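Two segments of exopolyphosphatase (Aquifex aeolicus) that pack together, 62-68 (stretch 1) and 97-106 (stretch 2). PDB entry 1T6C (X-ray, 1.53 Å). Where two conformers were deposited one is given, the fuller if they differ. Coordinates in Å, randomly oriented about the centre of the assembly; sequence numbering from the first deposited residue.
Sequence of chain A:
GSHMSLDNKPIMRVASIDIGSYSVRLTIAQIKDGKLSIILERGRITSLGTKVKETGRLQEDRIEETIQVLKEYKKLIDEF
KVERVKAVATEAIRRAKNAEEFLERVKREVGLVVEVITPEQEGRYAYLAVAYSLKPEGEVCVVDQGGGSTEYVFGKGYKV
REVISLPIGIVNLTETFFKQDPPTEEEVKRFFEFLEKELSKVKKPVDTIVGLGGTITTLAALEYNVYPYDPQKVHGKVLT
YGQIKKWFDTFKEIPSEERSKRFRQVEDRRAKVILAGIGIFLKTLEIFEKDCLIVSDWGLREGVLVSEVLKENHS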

# COMPACT_ATOMS: atom_id res chain seq x y z
N ARG A 62 -18.13 0.00 -15.28
CA ARG A 62 -16.88 0.23 -14.55
C ARG A 62 -15.67 0.04 -15.49
O ARG A 62 -14.68 0.77 -15.41
N ILE A 63 -15.77 -0.92 -16.41
CA ILE A 63 -14.76 -1.07 -17.46
C ILE A 63 -14.70 0.20 -18.31
O ILE A 63 -13.64 0.70 -18.62
N GLU A 64 -15.85 0.70 -18.74
CA GLU A 64 -15.85 1.81 -19.68
C GLU A 64 -15.29 3.06 -19.02
O GLU A 64 -14.53 3.80 -19.64
N GLU A 65 -15.66 3.30 -17.77
CA GLU A 65 -15.13 4.46 -17.07
C GLU A 65 -13.61 4.31 -16.90
O GLU A 65 -12.85 5.28 -17.03
N THR A 66 -13.18 3.09 -16.59
CA THR A 66 -11.75 2.84 -16.36
C THR A 66 -10.97 3.08 -17.66
O THR A 66 -9.93 3.74 -17.64
N ILE A 67 -11.50 2.61 -18.79
CA ILE A 67 -10.86 2.86 -20.07
C ILE A 67 -10.78 4.38 -20.33
O ILE A 67 -9.76 4.87 -20.78
N GLN A 68 -11.84 5.14 -20.04
CA GLN A 68 -11.79 6.58 -20.29
C GLN A 68 -10.73 7.27 -19.43
O GLN A 68 -10.03 8.12 -19.92
N LYS A 97 -13.43 -12.77 -14.12
CA LYS A 97 -13.41 -13.74 -15.20
C LYS A 97 -13.20 -13.13 -16.58
O LYS A 97 -12.75 -13.80 -17.51
N ASN A 98 -13.58 -11.86 -16.72
CA ASN A 98 -13.39 -11.11 -17.97
C ASN A 98 -12.23 -10.11 -17.86
O ASN A 98 -12.15 -9.16 -18.65
N ALA A 99 -11.32 -10.32 -16.91
CA ALA A 99 -10.15 -9.46 -16.76
C ALA A 99 -9.28 -9.45 -18.03
O ALA A 99 -8.79 -8.42 -18.44
N GLU A 100 -9.09 -10.61 -18.63
CA GLU A 100 -8.25 -10.74 -19.81
C GLU A 100 -8.83 -9.90 -20.95
O GLU A 100 -8.12 -9.19 -21.63
N GLU A 101 -10.15 -9.94 -21.13
CA GLU A 101 -10.85 -9.18 -22.17
C GLU A 101 -10.80 -7.66 -21.94
O GLU A 101 -10.56 -6.89 -22.87
N PHE A 102 -10.96 -7.25 -20.68
CA PHE A 102 -10.73 -5.87 -20.27
C PHE A 102 -9.29 -5.40 -20.60
O PHE A 102 -9.10 -4.35 -21.19
N LEU A 103 -8.28 -6.19 -20.24
CA LEU A 103 -6.89 -5.79 -20.52
C LEU A 103 -6.54 -5.73 -22.01
O LEU A 103 -5.68 -4.93 -22.44
N GLU A 104 -7.17 -6.61 -22.80
CA GLU A 104 -7.06 -6.55 -24.25
C GLU A 104 -7.67 -5.27 -24.81
O GLU A 104 -7.11 -4.65 -25.72
N ARG A 105 -8.81 -4.85 -24.30
CA ARG A 105 -9.36 -3.55 -24.72
C ARG A 105 -8.39 -2.42 -24.41
O ARG A 105 -8.25 -1.49 -25.17
N VAL A 106 -7.70 -2.50 -23.27
CA VAL A 106 -6.78 -1.44 -22.92
C VAL A 106 -5.60 -1.38 -23.92
O VAL A 106 -5.18 -0.32 -24.33

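Two helical segments running in roughly the same direction, with 30° between their axes, meet through a small apolar seam of isoleucines and a phenylalanine that is closed at its solvent side by an arginine–glutamate salt bridge. The axes come no nearer than 10.8 Å, a spacing that leaves room for sizeable side chains between them. From stretch 1, Ile63 and Ile67, one helical turn apart, point toward the partner; both adopt the m rotamer at chi1 and t at chi2. Their register mates are Phe102 and Val106, also one turn apart.

Phe102 leaves its backbone sideways, but its t rotamer (chi1 163°) brings the ring to stretch 1. There the flat ring touches three side chains: Ile63 CG2 lies 3.9 Å from Phe102 CD1, Thr66 CG2 lies 3.8 Å from Phe102 CZ, and Ile67 CG1 approaches the ring edge, 4.2 Å from Phe102 CE1. Thr66, chi1 m, suits this buried place because its methyl can meet the ring while its hydroxyl is satisfied within its own helix, OG1 donating to Arg62 O at 2.8 Å. Val106 adds a looser apolar contact, its CG2 4.4 Å from Ile67 CG1. At the other end, Ile63 CD1 reaches Asn98 ND2 at 3.8 Å, a packing contact; the Asn98 amide finds its hydrogen bonds elsewhere in the structure.

Arg105 combines both kinds of chemistry. Pointing toward stretch 1 with chi1 m and chi2 t, it lays one guanidinium face against Ile67, whose CD1 is 3.4 Å from Arg105 CZ, leaving the guanidinium edge free for polar partners. Glu64 starts away from stretch 2, yet its m, m conformation brings the carboxylate back: Arg105 NH1 donates to Glu64 OE2 at 2.8 Å, supplemented by a weak bond from Arg105 NH2 to Glu64 OE1 at 3.3 Å.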

# COMPACT_ATOMS: atom_id res chain seq x y z
CB ARG A 62 -16.75 -0.73 -13.37
CG ARG A 62 -17.89 -0.73 -12.38
CD ARG A 62 -18.08 0.58 -11.64
NE ARG A 62 -18.87 1.54 -12.42
CZ ARG A 62 -18.51 2.77 -12.76
NH1 ARG A 62 -17.34 3.26 -12.41
NH2 ARG A 62 -19.34 3.54 -13.45
CB ILE A 63 -15.06 -2.29 -18.37
CG1 ILE A 63 -14.68 -3.58 -17.66
CG2 ILE A 63 -14.38 -2.17 -19.73
CD1 ILE A 63 -15.17 -4.84 -18.36
CB GLU A 64 -17.26 2.09 -20.18
CG GLU A 64 -17.83 0.98 -21.03
CD GLU A 64 -17.18 0.88 -22.40
OE1 GLU A 64 -16.43 1.79 -22.83
OE2 GLU A 64 -17.49 -0.11 -23.09
CB GLU A 65 -15.76 4.67 -15.69
CG GLU A 65 -15.33 6.00 -15.10
CD GLU A 65 -15.99 6.36 -13.78
OE1 GLU A 65 -16.87 5.63 -13.35
OE2 GLU A 65 -15.60 7.40 -13.19
CB THR A 66 -11.52 1.44 -15.81
OG1 THR A 66 -12.13 1.30 -14.52
CG2 THR A 66 -10.03 1.18 -15.54
CB ILE A 67 -11.57 2.09 -21.21
CG1 ILE A 67 -11.28 0.60 -21.06
CG2 ILE A 67 -11.14 2.58 -22.59
CD1 ILE A 67 -11.99 -0.26 -22.02
CB GLN A 68 -13.17 7.24 -20.10
CG GLN A 68 -13.27 8.73 -20.56
CD GLN A 68 -12.44 9.09 -21.83
OE1 GLN A 68 -11.39 9.77 -21.75
NE2 GLN A 68 -12.92 8.63 -22.99
CB LYS A 97 -14.73 -14.51 -15.21
CG LYS A 97 -14.64 -15.87 -15.81
CD LYS A 97 -15.87 -16.68 -15.51
CE LYS A 97 -15.68 -17.54 -14.31
NZ LYS A 97 -16.93 -18.30 -14.06
CB ASN A 98 -14.68 -10.40 -18.39
CG ASN A 98 -15.24 -9.48 -17.32
OD1 ASN A 98 -14.93 -9.61 -16.15
ND2 ASN A 98 -16.04 -8.51 -17.73
CB ALA A 99 -9.34 -9.88 -15.57
CB GLU A 100 -8.07 -12.21 -20.18
CG GLU A 100 -6.99 -12.47 -21.21
CD GLU A 100 -6.94 -13.91 -21.71
OE1 GLU A 100 -6.36 -14.14 -22.81
OE2 GLU A 100 -7.47 -14.81 -21.01
CB GLU A 101 -12.31 -9.67 -22.26
CG GLU A 101 -12.40 -11.12 -22.76
CD GLU A 101 -12.58 -12.17 -21.67
OE1 GLU A 101 -11.87 -12.19 -20.63
OE2 GLU A 101 -13.43 -13.05 -21.89
CB PHE A 102 -11.00 -5.72 -18.77
CG PHE A 102 -10.42 -4.49 -18.15
CD1 PHE A 102 -10.77 -3.23 -18.60
CD2 PHE A 102 -9.52 -4.60 -17.10
CE1 PHE A 102 -10.24 -2.11 -18.02
CE2 PHE A 102 -8.97 -3.47 -16.52
CZ PHE A 102 -9.34 -2.22 -16.98
CB LEU A 103 -5.92 -6.81 -19.90
CG LEU A 103 -5.95 -7.07 -18.40
CD1 LEU A 103 -5.09 -8.28 -18.05
CD2 LEU A 103 -5.47 -5.87 -17.65
CB GLU A 104 -7.72 -7.78 -24.91
CG GLU A 104 -7.84 -7.69 -26.44
CD GLU A 104 -6.52 -7.73 -27.19
OE1 GLU A 104 -5.47 -8.05 -26.59
OE2 GLU A 104 -6.55 -7.48 -28.41
CB ARG A 105 -10.70 -3.25 -24.04
CG ARG A 105 -11.87 -4.09 -24.53
CD ARG A 105 -13.21 -3.56 -24.01
NE ARG A 105 -13.48 -2.22 -24.53
CZ ARG A 105 -14.43 -1.40 -24.08
NH1 ARG A 105 -15.26 -1.79 -23.12
NH2 ARG A 105 -14.57 -0.20 -24.62
CB VAL A 106 -6.29 -1.56 -21.46
CG1 VAL A 106 -5.24 -0.50 -21.14
CG2 VAL A 106 -7.46 -1.41 -20.51